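Local structure of putative Xylose isomerase (Rhodospirillum rubrum, 3QXB) at residues G41-D46 with A82-E87; L47-V52 with A304-L309; M133-Y138 with A154-M159; T184-S189 with A193-A198; H216-P221 with G262-Q267. The protein probably acts as a metal-dependent sugar isomerase with a xylose isomerase-like TIM barrel, whose metal site is modelled with manganese and iron. One frame throughout, in Å; residues are numbered along the deposited sequence.

The five contacts lie around one closed eight-stranded parallel TIM barrel. Contacts 1 and 2 have centres about 10 Å apart and interleave along the chain; contact 1 ends on strand 85-90 and contact 2 on its neighbour 51-55, linked by a probable hydrogen bond from T85 N to E50 O. Contacts 3 and 4 follow in series on the opposite side of the chain's centre, again about 10 Å apart by centres. Contact 5, holding the metal ligand H216, lies about 20 Å from contact 4 and 19 Å from contact 2 by centres. Contacts 1 and 2 thus tie outer helices to the barrel wall, while contacts 3 to 5 involve loops on the metal side and reach the second subunit.

Contact 1 (G41-D46 with A82-E87); sequences GLVRDD and AGLTIE
V43 and R44 of the outer helix 36-46 pack on A82 and L84, which lead from helix 65-81 into strand 85-90 of the TIM barrel. The apolar part is a two-branched grip by L84. Its CD1 lies 3.9 Å from V43 CG1, the two side chains crossing obliquely, while its CD2 comes within 4.0 Å of R44 CB. F79 of helix 65-81 also touches L84, and V43 continues inward onto V52 of strand 51-55, so the cluster lies between the outer helices and strand 51-55.

Round A82 the contact is van der Waals only, with no hydrogen bond between the segments. The R44 chain passes A82, with CD 3.2 Å from A82 O, and its NH1 lies 3.6 Å from A82 CB. A82 O itself sits at the edge of the guanidinium group, in its plane. Just beyond, G83 closes helix 65-81 with a Schellman motif.

A bend at chi3 (64°) turns the guanidinium back toward its own helix, where a salt bridge with D45 fixes its rotation. NE and NH2 take one carboxylate oxygen each, side-on. NE to D45 OD1 is 2.8 Å and nearly straight (171°), although it meets OD1 from above the carboxylate plane; NH2 reaches D45 OD2 on its syn side at 2.9 Å.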
# COMPACT_ATOMS: atom_id res chain seq x y z
N GLY A 41 10.08 -6.59 -21.76
CA GLY A 41 10.21 -5.90 -23.04
C GLY A 41 9.97 -4.40 -22.93
O GLY A 41 10.61 -3.61 -23.58
N LEU A 42 9.05 -4.02 -22.08
CA LEU A 42 8.78 -2.63 -21.75
C LEU A 42 10.00 -1.94 -21.13
O LEU A 42 10.32 -0.83 -21.49
CB LEU A 42 7.62 -2.58 -20.78
CG LEU A 42 6.99 -1.24 -20.46
CD1 LEU A 42 5.63 -1.47 -19.82
CD2 LEU A 42 7.84 -0.39 -19.57
N VAL A 43 10.67 -2.59 -20.18
CA VAL A 43 11.84 -1.98 -19.57
C VAL A 43 12.97 -1.89 -20.62
O VAL A 43 13.69 -0.88 -20.70
CB VAL A 43 12.29 -2.74 -18.34
CG1 VAL A 43 13.67 -2.27 -17.88
CG2 VAL A 43 11.23 -2.59 -17.21
N ARG A 44 13.12 -2.94 -21.41
CA ARG A 44 14.21 -2.98 -22.40
C ARG A 44 14.00 -2.06 -23.58
O ARG A 44 14.94 -1.41 -24.04
CB ARG A 44 14.39 -4.38 -22.98
CG ARG A 44 15.61 -4.49 -23.93
CD ARG A 44 15.68 -5.86 -24.60
NE ARG A 44 14.51 -6.03 -25.46
CZ ARG A 44 13.94 -7.19 -25.77
NH1 ARG A 44 14.41 -8.35 -25.31
NH2 ARG A 44 12.87 -7.18 -26.56
N ASP A 45 12.79 -2.08 -24.13
CA ASP A 45 12.52 -1.44 -25.41
C ASP A 45 11.91 -0.06 -25.23
O ASP A 45 12.30 0.89 -25.90
CB ASP A 45 11.60 -2.31 -26.28
CG ASP A 45 12.22 -3.68 -26.62
OD1 ASP A 45 13.47 -3.77 -26.81
OD2 ASP A 45 11.45 -4.66 -26.70
N ASP A 46 10.95 0.06 -24.32
CA ASP A 46 10.31 1.33 -24.09
C ASP A 46 11.08 2.28 -23.18
O ASP A 46 11.18 3.46 -23.50
CB ASP A 46 8.89 1.12 -23.57
CG ASP A 46 8.02 0.40 -24.55
OD1 ASP A 46 8.30 0.50 -25.75
OD2 ASP A 46 7.05 -0.26 -24.14
N ALA A 82 15.61 -11.12 -21.58
CA ALA A 82 15.58 -9.84 -22.26
C ALA A 82 16.91 -9.10 -22.13
O ALA A 82 17.04 -8.00 -22.65
CB ALA A 82 14.45 -8.98 -21.72
N GLY A 83 17.87 -9.68 -21.43
CA GLY A 83 19.19 -9.05 -21.22
C GLY A 83 19.23 -8.02 -20.10
O GLY A 83 20.14 -7.18 -20.06
N LEU A 84 18.27 -8.08 -19.19
CA LEU A 84 18.20 -7.14 -18.06
C LEU A 84 18.75 -7.80 -16.80
O LEU A 84 18.70 -9.02 -16.64
CB LEU A 84 16.75 -6.68 -17.86
CG LEU A 84 16.05 -6.16 -19.14
CD1 LEU A 84 14.60 -5.97 -18.88
CD2 LEU A 84 16.69 -4.88 -19.73
N THR A 85 19.24 -6.99 -15.89
CA THR A 85 19.79 -7.47 -14.64
C THR A 85 18.95 -6.98 -13.50
O THR A 85 18.95 -5.79 -13.21
CB THR A 85 21.23 -6.95 -14.43
OG1 THR A 85 22.04 -7.38 -15.54
CG2 THR A 85 21.85 -7.44 -13.12
N ILE A 86 18.24 -7.90 -12.86
CA ILE A 86 17.58 -7.64 -11.58
C ILE A 86 18.63 -7.70 -10.43
O ILE A 86 19.07 -8.79 -10.01
CB ILE A 86 16.44 -8.58 -11.29
CG1 ILE A 86 15.40 -8.52 -12.42
CG2 ILE A 86 15.77 -8.21 -9.90
CD1 ILE A 86 14.15 -9.34 -12.14
N GLU A 87 19.09 -6.51 -10.05
CA GLU A 87 20.08 -6.33 -9.00
C GLU A 87 19.60 -6.59 -7.57
O GLU A 87 20.39 -7.01 -6.69
CB GLU A 87 20.67 -4.90 -9.11
CG GLU A 87 21.41 -4.73 -10.41
CD GLU A 87 22.18 -3.41 -10.52
OE1 GLU A 87 21.58 -2.35 -10.26
OE2 GLU A 87 23.37 -3.47 -10.86

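Contact 2 (L47-V52 with A304-L309); sequences LGLEYV and ASVKAL
V306 of helix 295-310 points into the turn between helix 36-46 and strand 51-55, where both of its methyl groups meet L47 and L49. The apolar contacts come from two directions. L49 approaches V306 tip to tip, with its CD1 4.0 Å from V306 CG1 and equally near CG2, so that this methyl sits against the fork of the valine. L47 runs across the valine at about a right angle, its CD2 4.1 Å from V306 CG2.

The remaining contact is between backbone and methyl: L47 O lies 3.2 Å from V306 CG1. That branch stands anti to the valine backbone N (chi1 180°) and is shared between L47 O and L49, as CG2 is between L49 CD1 and L47 CD2. No hydrogen bond joins the two segments, but G48 O accepts one from K310 NZ, just beyond the helical segment.

G48, with positive phi, turns the chain out of helix 36-46, and L49 then also touches L22 and V24 of strand 22-25. The helix thus packs on the turn leading into strand 51-55 and, through L309 on L22, on strand 22-25: the last helix of a (βα)8 barrel lying outside its first strand, beside the seam where that strand meets 283-285.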
# COMPACT_ATOMS: atom_id res chain seq x y z
N LEU A 47 11.63 1.78 -22.06
CA LEU A 47 12.45 2.62 -21.19
C LEU A 47 13.93 2.59 -21.57
O LEU A 47 14.65 3.49 -21.16
CB LEU A 47 12.34 2.21 -19.73
CG LEU A 47 10.91 2.08 -19.20
CD1 LEU A 47 11.00 1.73 -17.73
CD2 LEU A 47 10.14 3.34 -19.46
N GLY A 48 14.37 1.58 -22.32
CA GLY A 48 15.79 1.52 -22.76
C GLY A 48 16.75 1.39 -21.57
O GLY A 48 17.78 1.98 -21.55
N LEU A 49 16.38 0.59 -20.57
CA LEU A 49 17.21 0.42 -19.35
C LEU A 49 17.63 -1.04 -19.16
O LEU A 49 17.10 -1.96 -19.78
CB LEU A 49 16.43 0.91 -18.11
CG LEU A 49 16.18 2.42 -18.08
CD1 LEU A 49 15.23 2.78 -16.95
CD2 LEU A 49 17.51 3.13 -17.90
N GLU A 50 18.59 -1.23 -18.29
CA GLU A 50 19.20 -2.54 -18.10
C GLU A 50 19.14 -3.00 -16.64
O GLU A 50 18.83 -4.17 -16.33
CB GLU A 50 20.65 -2.41 -18.59
CG GLU A 50 21.45 -3.62 -18.43
CD GLU A 50 22.87 -3.44 -18.93
OE1 GLU A 50 23.19 -2.37 -19.54
OE2 GLU A 50 23.64 -4.39 -18.69
N TYR A 51 19.29 -2.05 -15.73
CA TYR A 51 19.27 -2.33 -14.29
C TYR A 51 17.88 -2.15 -13.64
O TYR A 51 17.23 -1.11 -13.75
CB TYR A 51 20.34 -1.54 -13.59
CG TYR A 51 21.69 -1.77 -14.27
CD1 TYR A 51 22.38 -2.96 -14.10
CD2 TYR A 51 22.24 -0.82 -15.11
CE1 TYR A 51 23.63 -3.19 -14.74
CE2 TYR A 51 23.47 -1.04 -15.75
CZ TYR A 51 24.15 -2.22 -15.55
OH TYR A 51 25.37 -2.42 -16.17
N VAL A 52 17.46 -3.21 -12.96
CA VAL A 52 16.12 -3.30 -12.45
C VAL A 52 16.11 -3.64 -10.95
O VAL A 52 16.91 -4.44 -10.49
CB VAL A 52 15.40 -4.40 -13.20
CG1 VAL A 52 14.02 -4.62 -12.61
CG2 VAL A 52 15.34 -4.10 -14.74
N ALA A 304 9.02 9.43 -21.11
CA ALA A 304 9.51 10.81 -21.19
C ALA A 304 10.40 11.07 -19.98
O ALA A 304 11.38 11.76 -20.08
CB ALA A 304 8.37 11.81 -21.28
N SER A 305 10.07 10.46 -18.84
CA SER A 305 10.89 10.63 -17.64
C SER A 305 12.29 10.01 -17.76
O SER A 305 13.33 10.68 -17.46
CB SER A 305 10.11 10.08 -16.43
OG SER A 305 10.90 10.14 -15.26
N VAL A 306 12.37 8.80 -18.28
CA VAL A 306 13.67 8.16 -18.55
C VAL A 306 14.48 8.94 -19.64
O VAL A 306 15.71 9.11 -19.52
CB VAL A 306 13.52 6.65 -18.90
CG1 VAL A 306 14.86 6.04 -19.16
CG2 VAL A 306 12.87 5.90 -17.74
N LYS A 307 13.82 9.44 -20.68
CA LYS A 307 14.50 10.31 -21.65
C LYS A 307 15.10 11.54 -20.98
O LYS A 307 16.21 11.92 -21.29
CB LYS A 307 13.59 10.75 -22.80
CG LYS A 307 13.57 9.81 -24.00
CD LYS A 307 12.75 10.43 -25.19
CE LYS A 307 11.86 9.36 -25.84
N ALA A 308 14.36 12.14 -20.03
CA ALA A 308 14.83 13.33 -19.31
C ALA A 308 16.07 12.99 -18.50
O ALA A 308 17.04 13.74 -18.52
CB ALA A 308 13.72 13.88 -18.39
N LEU A 309 16.06 11.84 -17.82
CA LEU A 309 17.21 11.40 -17.02
C LEU A 309 18.44 11.13 -17.90
O LEU A 309 19.57 11.56 -17.59
CB LEU A 309 16.86 10.15 -16.21
CG LEU A 309 16.00 10.32 -14.95
CD1 LEU A 309 15.45 8.95 -14.49
CD2 LEU A 309 16.77 11.05 -13.84

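Contact 3 (M133-Y138 with A154-M159)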
# COMPACT_ATOMS: atom_id res chain seq x y z
N MSE A 133 14.58 -3.26 2.53
CA MSE A 133 13.37 -2.56 2.86
C MSE A 133 13.67 -1.49 3.92
O MSE A 133 14.76 -1.50 4.51
CB MSE A 133 12.32 -3.56 3.40
CG MSE A 133 12.82 -4.39 4.60
SE MSE A 133 11.64 -5.76 5.32
CE MSE A 133 10.50 -4.60 6.32
N PRO A 134 12.71 -0.59 4.16
CA PRO A 134 12.79 0.25 5.35
C PRO A 134 12.78 -0.63 6.59
O PRO A 134 12.24 -1.73 6.57
CB PRO A 134 11.54 1.12 5.29
CG PRO A 134 11.05 1.00 3.84
CD PRO A 134 11.54 -0.29 3.32
N PHE A 135 13.40 -0.14 7.64
CA PHE A 135 13.67 -0.94 8.82
C PHE A 135 12.41 -1.28 9.61
O PHE A 135 12.34 -2.33 10.24
CB PHE A 135 14.65 -0.17 9.72
CG PHE A 135 15.40 -1.02 10.69
CD1 PHE A 135 16.27 -2.00 10.26
CD2 PHE A 135 15.32 -0.77 12.04
CE1 PHE A 135 17.03 -2.71 11.15
CE2 PHE A 135 16.06 -1.53 12.93
CZ PHE A 135 16.90 -2.49 12.49
N GLY A 136 11.42 -0.39 9.59
CA GLY A 136 10.19 -0.60 10.39
C GLY A 136 9.73 0.68 11.06
O GLY A 136 10.29 1.76 10.81
N SER A 137 8.73 0.57 11.91
CA SER A 137 8.04 1.74 12.39
C SER A 137 7.57 1.61 13.82
O SER A 137 6.99 0.60 14.18
CB SER A 137 6.84 1.98 11.45
OG SER A 137 6.16 3.16 11.76
N TYR A 138 7.78 2.66 14.62
CA TYR A 138 7.28 2.69 15.99
C TYR A 138 5.83 3.11 16.03
O TYR A 138 5.40 3.93 15.25
CB TYR A 138 8.06 3.68 16.86
CG TYR A 138 9.48 3.28 17.13
CD1 TYR A 138 9.79 2.19 17.94
CD2 TYR A 138 10.55 4.01 16.57
CE1 TYR A 138 11.12 1.83 18.19
CE2 TYR A 138 11.89 3.66 16.84
CZ TYR A 138 12.16 2.56 17.62
OH TYR A 138 13.48 2.24 17.87
N ALA A 154 16.99 -2.84 20.02
CA ALA A 154 18.02 -3.83 20.29
C ALA A 154 17.56 -5.21 19.75
O ALA A 154 18.35 -5.99 19.22
CB ALA A 154 18.36 -3.90 21.79
N ILE A 155 16.26 -5.46 19.86
CA ILE A 155 15.69 -6.68 19.34
C ILE A 155 15.75 -6.66 17.81
O ILE A 155 16.11 -7.66 17.20
CB ILE A 155 14.28 -6.87 19.86
CG1 ILE A 155 14.36 -7.24 21.36
CG2 ILE A 155 13.50 -7.93 19.02
CD1 ILE A 155 13.12 -6.87 22.18
N ALA A 156 15.40 -5.53 17.21
CA ALA A 156 15.36 -5.41 15.78
C ALA A 156 16.74 -5.70 15.21
O ALA A 156 16.86 -6.43 14.25
CB ALA A 156 14.88 -4.05 15.36
N ARG A 157 17.76 -5.07 15.79
CA ARG A 157 19.16 -5.23 15.35
C ARG A 157 19.61 -6.70 15.41
O ARG A 157 20.20 -7.22 14.47
CB ARG A 157 20.09 -4.31 16.19
CG ARG A 157 21.47 -4.88 16.54
CD ARG A 157 22.31 -3.85 17.33
NE ARG A 157 21.93 -3.74 18.74
CZ ARG A 157 22.05 -2.64 19.48
NH1 ARG A 157 22.52 -1.54 18.94
NH2 ARG A 157 21.66 -2.63 20.75
N ASP A 158 19.28 -7.38 16.51
CA ASP A 158 19.59 -8.79 16.64
C ASP A 158 18.85 -9.58 15.56
O ASP A 158 19.40 -10.50 14.99
CB ASP A 158 19.26 -9.32 18.04
CG ASP A 158 20.20 -8.79 19.12
OD1 ASP A 158 21.31 -8.28 18.78
OD2 ASP A 158 19.82 -8.87 20.32
N MSE A 159 17.62 -9.21 15.25
CA MSE A 159 16.89 -9.88 14.17
C MSE A 159 17.61 -9.77 12.82
O MSE A 159 17.64 -10.74 12.06
CB MSE A 159 15.50 -9.33 14.04
CG MSE A 159 14.58 -9.81 15.16
SE MSE A 159 12.81 -9.19 15.00
CE MSE A 159 12.07 -10.19 16.38
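The ring of F135 advances on helix 146-170 with its outer atoms. At the ring's edge, near its plane, lies R157 N, 4.3 Å from F135 CZ, so the end of the ring sits near the helix backbone. The methyl of A156 approaches obliquely, its CB 3.7 Å from F135 CE2 and 3.8 Å from CZ, which places it beside the bond joining those two atoms. W160, further along the same helix, meets the F135 ring with the planes at about 30°, and Y153 and P187 touch it too, so the ring is set in a largely hydrophobic nest.

F135 reaches this far because its CG stands anti to the backbone N (chi1 -159°), carrying the ring off the loop and over to the helix. The side chain of R157, in the conformer described, leads away from the contact, and its NH1 forms a salt bridge with D199.

F135 is about 8 Å from the metal ligand E178 and about 13 Å from the bound metals, measured from its side chain, so it packs outside the metal site without binding the metals. The contact ties the loop after strand 130-133 to the outer helix 146-170, past the short helix 140-143, within one β-to-α connection of the TIM barrel.

Contact 4 (T184-S189 with A193-A198); sequences TEFPSS and AARLMA
S189 O accepts a hydrogen bond from A193 N, 2.9 Å long and nearly straight at 168°, with the donor tilted 17° from the carbonyl plane. It is an i to i+4 bond of the first turn of helix 190-200. S189 is the N-cap of that helix, so D192 both donates its N to S189 OG and takes S188 N through OD2.

The apolar contacts come from F186 and P187, joined by a cis peptide bond. This link folds the proline back over its neighbour, and P187 CB lies over the centre of one face of the F186 ring. From there P187 CB meets the helix backbone, 3.6 Å from A193 N, and its CG lies 3.9 Å from L196 CD2.

F186 extends farther along the helix, with CG anti to its backbone N (chi1 177°). Its CE1 comes to 4.0 Å from L196 CB and its CZ to 4.2 Å from R195 CD. Arginine and phenylalanine run at about a right angle to each other; the extended R195 passes obliquely by F186 CZ and ends in a salt bridge between its NH2 and E150 OE2. Y153 meets F186 edge-to-face, and an acetate, probably from the crystallisation liquor, lies beside F186. With P187 touching F135 and about 7 Å from the metal ligand E178, between side chains, the arrangement is that of a capped helix start following strand 174-177, on the rim of the TIM-barrel metal site.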
# COMPACT_ATOMS: atom_id res chain seq x y z
N THR A 184 9.07 9.05 13.70
CA THR A 184 8.48 7.86 14.33
C THR A 184 9.08 6.50 13.82
O THR A 184 8.62 5.45 14.18
CB THR A 184 6.97 7.85 14.10
OG1 THR A 184 6.72 7.86 12.68
CG2 THR A 184 6.29 9.06 14.80
N GLU A 185 10.07 6.55 12.94
CA GLU A 185 10.72 5.37 12.40
C GLU A 185 12.23 5.56 12.55
O GLU A 185 12.70 6.64 12.89
CB GLU A 185 10.29 5.13 10.94
CG GLU A 185 8.74 5.11 10.79
CD GLU A 185 8.21 4.55 9.47
OE1 GLU A 185 8.98 4.50 8.50
OE2 GLU A 185 7.02 4.18 9.39
N PHE A 186 12.96 4.48 12.40
CA PHE A 186 14.41 4.53 12.49
C PHE A 186 14.91 3.55 11.47
O PHE A 186 14.34 2.48 11.36
CB PHE A 186 14.85 4.07 13.87
CG PHE A 186 16.34 4.03 14.06
CD1 PHE A 186 17.06 2.87 13.78
CD2 PHE A 186 17.02 5.12 14.55
CE1 PHE A 186 18.45 2.81 13.99
CE2 PHE A 186 18.39 5.07 14.77
CZ PHE A 186 19.12 3.92 14.49
N PRO A 187 15.99 3.89 10.74
CA PRO A 187 16.72 5.16 10.70
C PRO A 187 15.99 6.21 9.85
O PRO A 187 15.39 5.91 8.82
CB PRO A 187 18.05 4.77 10.05
CG PRO A 187 17.70 3.62 9.17
CD PRO A 187 16.61 2.88 9.86
N SER A 188 16.06 7.45 10.31
CA SER A 188 15.46 8.55 9.64
C SER A 188 16.53 9.48 9.12
O SER A 188 16.66 9.68 7.91
CB SER A 188 14.55 9.28 10.64
OG SER A 188 13.92 10.40 10.04
N SER A 189 17.30 10.07 10.03
CA SER A 189 18.40 10.98 9.67
C SER A 189 19.64 10.24 9.22
O SER A 189 19.78 9.04 9.44
CB SER A 189 18.78 11.86 10.87
OG SER A 189 19.23 11.05 11.94
N ALA A 193 21.12 6.59 10.35
CA ALA A 193 21.64 5.60 9.41
C ALA A 193 23.11 5.24 9.73
O ALA A 193 23.47 4.07 9.70
CB ALA A 193 21.47 6.07 7.97
N ALA A 194 23.94 6.22 10.07
CA ALA A 194 25.34 5.93 10.45
C ALA A 194 25.40 5.04 11.71
O ALA A 194 26.22 4.14 11.79
CB ALA A 194 26.13 7.22 10.67
N ARG A 195 24.52 5.29 12.67
CA ARG A 195 24.51 4.50 13.87
C ARG A 195 24.11 3.03 13.57
O ARG A 195 24.74 2.11 14.05
CB ARG A 195 23.55 5.10 14.90
CG ARG A 195 23.11 4.08 15.96
CD ARG A 195 22.28 4.68 17.08
NE ARG A 195 22.09 3.67 18.13
CZ ARG A 195 21.14 3.69 19.07
NH1 ARG A 195 20.22 4.65 19.11
NH2 ARG A 195 21.09 2.72 19.97
N LEU A 196 23.04 2.83 12.81
CA LEU A 196 22.62 1.48 12.46
C LEU A 196 23.73 0.77 11.76
O LEU A 196 24.04 -0.35 12.09
CB LEU A 196 21.37 1.48 11.57
CG LEU A 196 20.87 0.12 11.05
CD1 LEU A 196 20.39 -0.84 12.14
CD2 LEU A 196 19.76 0.39 10.03
N MSE A 197 24.35 1.44 10.78
CA MSE A 197 25.48 0.86 10.02
C MSE A 197 26.66 0.50 10.90
O MSE A 197 27.27 -0.57 10.72
CB MSE A 197 25.92 1.78 8.89
CG MSE A 197 24.89 1.87 7.74
SE MSE A 197 24.83 0.20 6.83
CE MSE A 197 23.17 -0.34 7.35
N ALA A 198 27.01 1.39 11.82
CA ALA A 198 28.12 1.14 12.73
C ALA A 198 27.82 -0.06 13.64
O ALA A 198 28.69 -0.87 13.92
CB ALA A 198 28.42 2.39 13.58

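Contact 5 (H216-P221 with G262-Q267). With MN (manganese (II) ion), chain G.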
# COMPACT_ATOMS: atom_id res chain seq x y z
N HIS A 216 13.53 11.13 0.41
CA HIS A 216 13.53 10.97 1.84
C HIS A 216 14.60 11.88 2.48
O HIS A 216 14.34 12.54 3.46
CB HIS A 216 13.82 9.55 2.20
CG HIS A 216 12.79 8.58 1.74
ND1 HIS A 216 12.83 7.25 2.09
CD2 HIS A 216 11.66 8.74 1.00
CE1 HIS A 216 11.79 6.63 1.56
NE2 HIS A 216 11.05 7.51 0.90
N ALA A 217 15.79 11.90 1.90
CA ALA A 217 16.87 12.76 2.40
C ALA A 217 16.51 14.24 2.25
O ALA A 217 16.90 15.08 3.08
CB ALA A 217 18.18 12.46 1.67
N LEU A 218 15.79 14.57 1.18
CA LEU A 218 15.52 15.99 0.85
C LEU A 218 14.21 16.51 1.45
O LEU A 218 13.78 17.61 1.14
CB LEU A 218 15.54 16.21 -0.68
CG LEU A 218 16.90 15.94 -1.35
CD1 LEU A 218 16.87 16.27 -2.85
CD2 LEU A 218 17.99 16.71 -0.70
N PHE A 219 13.58 15.71 2.30
CA PHE A 219 12.37 16.13 2.98
C PHE A 219 12.65 17.27 4.00
O PHE A 219 13.11 17.02 5.12
CB PHE A 219 11.75 14.92 3.67
CG PHE A 219 10.44 15.20 4.33
CD1 PHE A 219 9.31 15.45 3.58
CD2 PHE A 219 10.32 15.16 5.69
CE1 PHE A 219 8.12 15.72 4.19
CE2 PHE A 219 9.12 15.40 6.29
CZ PHE A 219 8.03 15.70 5.54
N GLU A 220 12.35 18.51 3.59
CA GLU A 220 12.63 19.72 4.37
C GLU A 220 11.96 19.83 5.76
O GLU A 220 12.65 20.15 6.73
CB GLU A 220 12.30 20.96 3.54
CG GLU A 220 13.48 21.48 2.73
CD GLU A 220 13.05 22.47 1.65
OE1 GLU A 220 12.41 23.49 2.00
OE2 GLU A 220 13.35 22.23 0.45
N PRO A 221 10.64 19.57 5.87
CA PRO A 221 10.00 19.77 7.18
C PRO A 221 10.63 19.02 8.36
O PRO A 221 10.51 19.47 9.49
CB PRO A 221 8.56 19.28 6.95
CG PRO A 221 8.32 19.52 5.51
CD PRO A 221 9.66 19.21 4.84
N GLY A 262 10.51 20.35 -9.92
CA GLY A 262 10.95 20.08 -8.56
C GLY A 262 12.45 20.27 -8.44
O GLY A 262 13.11 20.72 -9.39
N VAL A 263 12.99 19.92 -7.27
CA VAL A 263 14.36 20.30 -6.89
C VAL A 263 15.38 19.24 -7.27
O VAL A 263 16.58 19.49 -7.20
CB VAL A 263 14.49 20.58 -5.37
CG1 VAL A 263 13.66 21.80 -4.99
CG2 VAL A 263 14.06 19.35 -4.54
N VAL A 264 14.90 18.06 -7.67
CA VAL A 264 15.79 16.96 -8.06
C VAL A 264 15.77 16.87 -9.58
O VAL A 264 15.09 16.04 -10.18
CB VAL A 264 15.37 15.62 -7.41
CG1 VAL A 264 16.31 14.49 -7.84
CG2 VAL A 264 15.36 15.79 -5.91
N THR A 265 16.55 17.74 -10.18
CA THR A 265 16.69 17.80 -11.62
C THR A 265 17.65 16.70 -12.08
O THR A 265 18.53 16.30 -11.35
CB THR A 265 17.23 19.20 -12.06
OG1 THR A 265 18.59 19.33 -11.68
CG2 THR A 265 16.42 20.34 -11.42
N PRO A 266 17.45 16.18 -13.30
CA PRO A 266 18.39 15.22 -13.86
C PRO A 266 19.84 15.64 -13.78
O PRO A 266 20.69 14.81 -13.46
CB PRO A 266 17.97 15.12 -15.32
CG PRO A 266 16.48 15.36 -15.26
CD PRO A 266 16.27 16.37 -14.16
N GLN A 267 20.13 16.90 -14.07
CA GLN A 267 21.51 17.40 -14.00
C GLN A 267 22.11 17.42 -12.60
O GLN A 267 23.32 17.25 -12.45
CB GLN A 267 21.64 18.81 -14.61
CG GLN A 267 23.11 19.22 -14.81
CD GLN A 267 23.85 18.28 -15.75
OE1 GLN A 267 23.31 17.86 -16.77
NE2 GLN A 267 25.10 17.96 -15.41
MN MN G . 9.33 7.19 -0.38
O HOH W 1 10.15 5.10 -0.91
O HOH W 2 7.22 6.03 -0.06
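L218 and V264 press together more tightly than methyl groups usually do: L218 CD1 and V264 CG2 are only 3.4 Å apart. The pair joins two connections of the TIM barrel, the chain after strand 208-213 and the chain leading into helix 266-275. The same L218 CD1 has V263 CG2 as a looser neighbour at 4.5 Å. One leucine methyl therefore carries the whole apolar contact, with no hydrogen bond between the segments. R268 of helix 266-275 also touches L218, and L269 touches V264.

The leucine reaches across with its CG beside the backbone N and opposite the carbonyl carbon (chi1 -64°). On the valine it is CG2, not CG1, that meets L218 CD1; CG2 likewise lies beside its own backbone N, while CG1 stands anti to that atom. L218 is also the first residue to leave the short helix 214-217, so the methyl contact falls just where that helix ends.

Two residues before L218, H216 is turned to the core, where it binds a metal of the site modelled with both manganese and iron. Its ND1 hydrogen-bonds P179 O, which fixes the rotation of the imidazole. D253 and H255 are the other protein ligands of this metal. Two waters join them, water 1 at 2.3 Å and water 2 at 2.4 Å from the manganese, and H216 NE2 binds the same ion at 2.2 Å.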